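Local coordinates for protein Kif13b (Mus musculus, PDB 5B64) that is a kinesin-family protein that probably moves cargo along microtubules, represented here by a fragment bound to the chain of another protein, at residues I31-K37 with F112-F118; E40-Q46 with E64-R70. All coordinates share one frame; numbering follows the deposited sequence.

Contact 1. Residues I31-K37 with F112-F118; sequences IAEELDK and FKRADPF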
loop_
_atom_site.group_PDB
_atom_site.type_symbol
_atom_site.label_atom_id
_atom_site.label_comp_id
_atom_site.label_asym_id
_atom_site.label_seq_id
_atom_site.Cartn_x
_atom_site.Cartn_y
_atom_site.Cartn_z
ATOM N N ILE B 31 -10.302 -10.531 5.002
ATOM C CA ILE B 31 -9.057 -10.484 4.262
ATOM C C ILE B 31 -8.630 -9.040 4.091
ATOM O O ILE B 31 -7.446 -8.697 4.221
ATOM C CB ILE B 31 -9.227 -11.107 2.882
ATOM C CG1 ILE B 31 -9.550 -12.593 3.026
ATOM C CG2 ILE B 31 -7.985 -10.890 2.051
ATOM C CD1 ILE B 31 -9.890 -13.246 1.756
ATOM N N ALA B 32 -9.611 -8.192 3.814
ATOM C CA ALA B 32 -9.351 -6.778 3.680
ATOM C C ALA B 32 -8.768 -6.241 4.989
ATOM O O ALA B 32 -7.822 -5.453 4.991
ATOM C CB ALA B 32 -10.609 -6.051 3.303
ATOM N N GLU B 33 -9.301 -6.695 6.110
ATOM C CA GLU B 33 -8.795 -6.230 7.397
ATOM C C GLU B 33 -7.361 -6.713 7.621
ATOM O O GLU B 33 -6.516 -5.962 8.123
ATOM C CB GLU B 33 -9.715 -6.692 8.545
ATOM C CG GLU B 33 -9.412 -6.045 9.885
ATOM C CD GLU B 33 -9.769 -4.558 9.934
ATOM O OE1 GLU B 33 -10.685 -4.117 9.193
ATOM O OE2 GLU B 33 -9.135 -3.827 10.728
ATOM N N GLU B 34 -7.097 -7.967 7.253
ATOM C CA GLU B 34 -5.781 -8.567 7.459
ATOM C C GLU B 34 -4.712 -7.821 6.667
ATOM O O GLU B 34 -3.576 -7.629 7.132
ATOM C CB GLU B 34 -5.786 -10.045 7.052
ATOM C CG GLU B 34 -6.488 -10.980 8.032
ATOM C CD GLU B 34 -5.891 -10.915 9.431
ATOM O OE1 GLU B 34 -4.856 -11.578 9.688
ATOM O OE2 GLU B 34 -6.460 -10.195 10.277
ATOM N N LEU B 35 -5.092 -7.392 5.466
ATOM C CA LEU B 35 -4.133 -6.805 4.552
ATOM C C LEU B 35 -3.988 -5.319 4.801
ATOM O O LEU B 35 -3.228 -4.629 4.112
ATOM C CB LEU B 35 -4.511 -7.110 3.109
ATOM C CG LEU B 35 -4.373 -8.587 2.737
ATOM C CD1 LEU B 35 -3.919 -8.693 1.337
ATOM C CD2 LEU B 35 -3.380 -9.303 3.614
ATOM N N ASP B 36 -4.707 -4.861 5.823
ATOM C CA ASP B 36 -4.708 -3.481 6.262
ATOM C C ASP B 36 -5.235 -2.574 5.157
ATOM O O ASP B 36 -4.703 -1.489 4.891
ATOM C CB ASP B 36 -3.325 -3.057 6.744
ATOM C CG ASP B 36 -3.369 -1.801 7.586
ATOM O OD1 ASP B 36 -4.456 -1.487 8.126
ATOM O OD2 ASP B 36 -2.319 -1.129 7.713
ATOM N N LYS B 37 -6.285 -3.057 4.506
ATOM C CA LYS B 37 -7.020 -2.300 3.505
ATOM C C LYS B 37 -8.486 -2.324 3.923
ATOM O O LYS B 37 -9.323 -2.796 3.161
ATOM C CB LYS B 37 -6.905 -2.982 2.144
ATOM C CG LYS B 37 -5.503 -3.154 1.615
ATOM C CD LYS B 37 -5.119 -1.998 0.706
ATOM C CE LYS B 37 -3.615 -1.868 0.620
ATOM N NZ LYS B 37 -2.954 -3.133 0.185
ATOM N N PHE B 112 2.695 -5.377 -1.499
ATOM C CA PHE B 112 1.482 -5.585 -0.704
ATOM C C PHE B 112 0.727 -4.281 -0.433
ATOM O O PHE B 112 -0.509 -4.274 -0.400
ATOM C CB PHE B 112 1.769 -6.374 0.598
ATOM C CG PHE B 112 2.109 -7.825 0.350
ATOM C CD1 PHE B 112 1.119 -8.733 -0.019
ATOM C CD2 PHE B 112 3.427 -8.271 0.415
ATOM C CE1 PHE B 112 1.439 -10.073 -0.295
ATOM C CE2 PHE B 112 3.759 -9.620 0.152
ATOM C CZ PHE B 112 2.762 -10.519 -0.207
ATOM N N LYS B 113 1.457 -3.181 -0.254
ATOM C CA LYS B 113 0.801 -1.907 0.024
ATOM C C LYS B 113 -0.076 -1.486 -1.157
ATOM O O LYS B 113 -1.199 -1.018 -0.975
ATOM C CB LYS B 113 1.815 -0.800 0.346
ATOM C CG LYS B 113 1.143 0.570 0.568
ATOM C CD LYS B 113 2.143 1.730 0.601
ATOM C CE LYS B 113 1.941 2.737 -0.556
ATOM N NZ LYS B 113 0.942 3.847 -0.303
ATOM N N ARG B 114 0.449 -1.659 -2.366
ATOM C CA ARG B 114 -0.209 -1.170 -3.559
ATOM C C ARG B 114 -1.286 -2.112 -4.089
ATOM O O ARG B 114 -2.158 -1.677 -4.836
ATOM C CB ARG B 114 0.827 -0.868 -4.652
ATOM C CG ARG B 114 1.790 0.203 -4.268
ATOM C CD ARG B 114 2.646 0.649 -5.418
ATOM N NE ARG B 114 1.987 1.584 -6.333
ATOM C CZ ARG B 114 1.820 2.886 -6.101
ATOM N NH1 ARG B 114 2.220 3.434 -4.950
ATOM N NH2 ARG B 114 1.233 3.643 -7.023
ATOM N N ALA B 115 -1.238 -3.390 -3.714
ATOM C CA ALA B 115 -2.166 -4.358 -4.281
ATOM C C ALA B 115 -3.541 -4.257 -3.627
ATOM O O ALA B 115 -3.716 -4.621 -2.460
ATOM C CB ALA B 115 -1.602 -5.801 -4.199
ATOM N N ASP B 116 -4.516 -3.780 -4.398
ATOM C CA ASP B 116 -5.841 -3.481 -3.866
ATOM C C ASP B 116 -6.997 -4.024 -4.711
ATOM O O ASP B 116 -7.642 -3.281 -5.456
ATOM C CB ASP B 116 -5.992 -1.974 -3.719
ATOM C CG ASP B 116 -7.131 -1.599 -2.821
ATOM O OD1 ASP B 116 -7.905 -2.503 -2.449
ATOM O OD2 ASP B 116 -7.260 -0.398 -2.482
ATOM N N PRO B 117 -7.271 -5.325 -4.590
ATOM C CA PRO B 117 -8.432 -5.887 -5.291
ATOM C C PRO B 117 -9.729 -5.612 -4.517
ATOM O O PRO B 117 -10.802 -6.105 -4.898
ATOM C CB PRO B 117 -8.122 -7.392 -5.309
ATOM C CG PRO B 117 -7.287 -7.609 -4.056
ATOM C CD PRO B 117 -6.490 -6.347 -3.858
ATOM N N PHE B 118 -9.626 -4.833 -3.440
ATOM C CA PHE B 118 -10.743 -4.667 -2.508
ATOM C C PHE B 118 -11.643 -3.473 -2.862
ATOM O O PHE B 118 -12.829 -3.435 -2.505
ATOM C CB PHE B 118 -10.243 -4.542 -1.059
ATOM C CG PHE B 118 -9.370 -5.688 -0.604
ATOM C CD1 PHE B 118 -7.975 -5.563 -0.605
ATOM C CD2 PHE B 118 -9.936 -6.896 -0.169
ATOM C CE1 PHE B 118 -7.164 -6.623 -0.189
ATOM C CE2 PHE B 118 -9.121 -7.960 0.250
ATOM C CZ PHE B 118 -7.742 -7.820 0.244
#

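Contact 2. Residues E40-Q46 with E64-R70; sequences EYKVTLQ and EPAIQVR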
loop_
_atom_site.group_PDB
_atom_site.type_symbol
_atom_site.label_atom_id
_atom_site.label_comp_id
_atom_site.label_asym_id
_atom_site.label_seq_id
_atom_site.Cartn_x
_atom_site.Cartn_y
_atom_site.Cartn_z
ATOM N N GLU B 40 -15.658 -1.882 3.952
ATOM C CA GLU B 40 -16.939 -2.419 4.407
ATOM C C GLU B 40 -17.694 -3.055 3.233
ATOM O O GLU B 40 -17.808 -2.463 2.157
ATOM C CB GLU B 40 -17.767 -1.310 5.081
ATOM C CG GLU B 40 -19.222 -1.662 5.339
ATOM C CD GLU B 40 -20.094 -0.430 5.626
ATOM O OE1 GLU B 40 -20.817 0.037 4.712
ATOM O OE2 GLU B 40 -20.061 0.071 6.768
ATOM N N TYR B 41 -18.173 -4.280 3.429
ATOM C CA TYR B 41 -19.011 -4.928 2.431
ATOM C C TYR B 41 -20.394 -5.137 3.019
ATOM O O TYR B 41 -20.552 -5.830 4.016
ATOM C CB TYR B 41 -18.402 -6.248 1.947
ATOM C CG TYR B 41 -17.058 -6.057 1.285
ATOM C CD1 TYR B 41 -16.959 -5.669 -0.059
ATOM C CD2 TYR B 41 -15.875 -6.228 2.017
ATOM C CE1 TYR B 41 -15.717 -5.474 -0.653
ATOM C CE2 TYR B 41 -14.641 -6.039 1.433
ATOM C CZ TYR B 41 -14.562 -5.657 0.105
ATOM O OH TYR B 41 -13.314 -5.460 -0.443
ATOM N N LYS B 42 -21.381 -4.489 2.411
ATOM C CA LYS B 42 -22.759 -4.598 2.838
ATOM C C LYS B 42 -23.600 -5.194 1.709
ATOM O O LYS B 42 -23.390 -4.888 0.538
ATOM C CB LYS B 42 -23.308 -3.220 3.193
ATOM C CG LYS B 42 -23.134 -2.770 4.633
ATOM C CD LYS B 42 -23.866 -1.442 4.821
ATOM C CE LYS B 42 -23.521 -0.759 6.141
ATOM N NZ LYS B 42 -24.039 0.645 6.183
ATOM N N VAL B 43 -24.561 -6.036 2.066
ATOM C CA VAL B 43 -25.448 -6.625 1.078
ATOM C C VAL B 43 -26.709 -5.764 0.859
ATOM O O VAL B 43 -27.410 -5.405 1.818
ATOM C CB VAL B 43 -25.822 -8.080 1.461
ATOM C CG1 VAL B 43 -26.810 -8.681 0.455
ATOM C CG2 VAL B 43 -24.571 -8.943 1.581
ATOM N N THR B 44 -26.957 -5.414 -0.405
ATOM C CA THR B 44 -28.188 -4.747 -0.822
ATOM C C THR B 44 -28.834 -5.464 -1.998
ATOM O O THR B 44 -28.404 -6.528 -2.438
ATOM C CB THR B 44 -27.942 -3.321 -1.337
ATOM O OG1 THR B 44 -26.534 -3.096 -1.531
ATOM C CG2 THR B 44 -28.574 -2.269 -0.407
ATOM N N LEU B 45 -29.863 -4.841 -2.540
ATOM C CA LEU B 45 -30.473 -5.356 -3.746
ATOM C C LEU B 45 -30.122 -4.527 -4.973
ATOM O O LEU B 45 -29.720 -3.357 -4.889
ATOM C CB LEU B 45 -31.982 -5.427 -3.579
ATOM C CG LEU B 45 -32.404 -6.365 -2.446
ATOM C CD1 LEU B 45 -33.918 -6.585 -2.473
ATOM C CD2 LEU B 45 -31.645 -7.697 -2.443
ATOM N N GLN B 46 -30.247 -5.161 -6.123
ATOM C CA GLN B 46 -30.358 -4.408 -7.349
ATOM C C GLN B 46 -31.270 -5.159 -8.300
ATOM O O GLN B 46 -31.558 -6.347 -8.119
ATOM C CB GLN B 46 -28.991 -4.103 -7.978
ATOM C CG GLN B 46 -28.279 -5.283 -8.641
ATOM C CD GLN B 46 -26.870 -4.905 -9.126
ATOM O OE1 GLN B 46 -26.601 -3.737 -9.446
ATOM N NE2 GLN B 46 -25.964 -5.886 -9.160
ATOM N N GLU B 64 -31.915 -9.269 -7.055
ATOM C CA GLU B 64 -30.879 -10.197 -6.687
ATOM C C GLU B 64 -29.877 -9.396 -5.869
ATOM O O GLU B 64 -29.903 -8.161 -5.894
ATOM C CB GLU B 64 -30.246 -10.780 -7.930
ATOM C CG GLU B 64 -29.549 -9.769 -8.772
ATOM C CD GLU B 64 -29.164 -10.357 -10.107
ATOM O OE1 GLU B 64 -28.070 -10.025 -10.626
ATOM O OE2 GLU B 64 -29.968 -11.166 -10.633
ATOM N N PRO B 65 -29.018 -10.084 -5.110
ATOM C CA PRO B 65 -28.104 -9.326 -4.250
ATOM C C PRO B 65 -27.004 -8.570 -4.996
ATOM O O PRO B 65 -26.470 -9.016 -6.021
ATOM C CB PRO B 65 -27.495 -10.401 -3.343
ATOM C CG PRO B 65 -28.424 -11.562 -3.435
ATOM C CD PRO B 65 -29.024 -11.521 -4.791
ATOM N N ALA B 66 -26.683 -7.400 -4.460
ATOM C CA ALA B 66 -25.531 -6.619 -4.897
ATOM C C ALA B 66 -24.749 -6.184 -3.655
ATOM O O ALA B 66 -25.235 -6.302 -2.521
ATOM C CB ALA B 66 -25.964 -5.406 -5.735
ATOM N N ILE B 67 -23.539 -5.689 -3.868
ATOM C CA ILE B 67 -22.622 -5.458 -2.771
ATOM C C ILE B 67 -22.234 -3.997 -2.675
ATOM O O ILE B 67 -21.638 -3.434 -3.609
ATOM C CB ILE B 67 -21.334 -6.283 -2.941
ATOM C CG1 ILE B 67 -21.665 -7.757 -3.197
ATOM C CG2 ILE B 67 -20.413 -6.072 -1.744
ATOM C CD1 ILE B 67 -22.464 -8.407 -2.111
ATOM N N GLN B 68 -22.567 -3.388 -1.544
ATOM C CA GLN B 68 -22.149 -2.027 -1.293
ATOM C C GLN B 68 -20.753 -2.052 -0.713
ATOM O O GLN B 68 -20.510 -2.684 0.309
ATOM C CB GLN B 68 -23.096 -1.313 -0.343
ATOM C CG GLN B 68 -22.534 0.019 0.116
ATOM C CD GLN B 68 -23.584 0.904 0.744
ATOM O OE1 GLN B 68 -24.500 1.372 0.063
ATOM N NE2 GLN B 68 -23.461 1.141 2.052
ATOM N N VAL B 69 -19.842 -1.365 -1.389
ATOM C CA VAL B 69 -18.439 -1.395 -1.045
ATOM C C VAL B 69 -18.044 -0.009 -0.541
ATOM O O VAL B 69 -18.139 0.980 -1.266
ATOM C CB VAL B 69 -17.580 -1.807 -2.265
ATOM C CG1 VAL B 69 -16.115 -1.888 -1.882
ATOM C CG2 VAL B 69 -18.058 -3.134 -2.841
ATOM N N ARG B 70 -17.634 0.072 0.719
ATOM C CA ARG B 70 -17.295 1.360 1.294
ATOM C C ARG B 70 -15.865 1.372 1.836
ATOM O O ARG B 70 -15.434 0.432 2.518
ATOM C CB ARG B 70 -18.302 1.762 2.376
ATOM C CG ARG B 70 -18.380 3.270 2.594
ATOM C CD ARG B 70 -19.097 3.639 3.893
ATOM N NE ARG B 70 -20.505 3.249 3.898
ATOM C CZ ARG B 70 -21.513 4.069 3.607
ATOM N NH1 ARG B 70 -21.272 5.334 3.284
ATOM N NH2 ARG B 70 -22.765 3.626 3.644
HETATM O O HOH W 1 -25.293 2.603 4.569
#

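Contact 1. Residues I31-K37 with F112-F118
The ring of Phe118 packs against the last turn of helix 9-34 and the residues just after it. Ala32 lies over one face, its CA 3.9 Å from the centroid of the Phe118 ring in a CH-pi contact 23° off the normal, while Pro117 CG covers the opposite face. Ile31 CG2 meets the edge at Phe118 CZ, 3.6 Å away, and Leu35 CD1 reaches the same edge more loosely. Lys37 CB touches Phe118 CD1 obliquely, and from there the lysine chain, bent at chi2 (-94°) and again at chi4, carries NZ to the end of helix 106-114. There Lys37 NZ donates to Phe112 O at 2.8 Å, in the carbonyl plane, to Ala115 O at 3.1 Å from above that carbonyl's plane, and weakly to Lys113 O. Shortening Lys37 to an alanine would take away the ammonium, and the carbonyls of Phe112, Lys113 and Ala115 would probably lose their shared donor. Asp116 OD1 accepts from Phe118 N at 3.1 Å, forming an Asx turn, while its OD2 pairs with Arg71. Two helix C-termini thus meet: one finishes in a Schellman motif with Asp36 at positive phi, and the other turns its final carbonyls to a lysine ammonium.

Contact 2. Residues E40-Q46 with E64-R70
The Tyr41 ring meets Ile67 and Val69 across the strand pair: Ile67 CG2 sits at the ring edge, 3.9 Å from Tyr41 CD1, and Val69 CG1 comes obliquely to Tyr41 CE1, with the Tyr41 and Val69 side chains running side by side. On the other face of the sheet, Glu40 OE1 lies in the plane of the Arg70 guanidinium, at its edge, and takes a weak but nearly straight hydrogen bond from Arg70 NE (3.3 Å) within a salt bridge. The carboxylate plane is turned 80° from the guanidinium. The bend of Arg70 at chi3, -65°, places NE beside the extended Glu40 chain. Lys42 NZ approaches the same oxygen, Glu40 OE1, at 3.6 Å, so one carboxylate oxygen faces two cations and is likely to temper their repulsion. A water accepts from Lys42 NZ at 2.8 Å and weakly from Gln68 NE2. Farther along this face, Gln46 lays CG, CD and NE2 against the Ala66 methyl, its CD 3.5 Å from Ala66 CB.

Along the backbone, Glu40, Lys42, Thr44 and Gln46 each exchange two bonds with Arg70, Gln68, Ala66 and Glu64, giving a regular antiparallel ladder; the axes of the two segments stand 129° apart, a marked twist from antiparallel. Strand 75-80 pairs with the far side of strand 64-71 through Ile67 and Val69, leaving 40-46 as an outermost strand within this chain. The face bearing Tyr41 and Ile67 packs on helices 9-34 and 81-100, including Val25, Leu84 and Met91.

How the contacts relate
The centres of contacts 1 and 2 lie about 19 Å apart, yet the two meet directly: Phe118 O and Tyr41 OH are 2.9 Å apart, a probable hydrogen bond, and Phe118 O also packs against Val69 CG1. Along the chain, helix 9-34 leads from contact 1 into strand 40-46, strand 64-71 follows after the short helix 49-53, and the return to residues 112-118 comes after strand 75-80 and helices 81-100 and 106-114. Contact 2 therefore falls wholly between the two segments of contact 1. Helix 81-100 borders both contacts, with Met91 touching Phe118 and Tyr41. Contact 1 thereby brings the C-terminal part beside the sheet, while Arg114 of that part bonds to the chain of another protein.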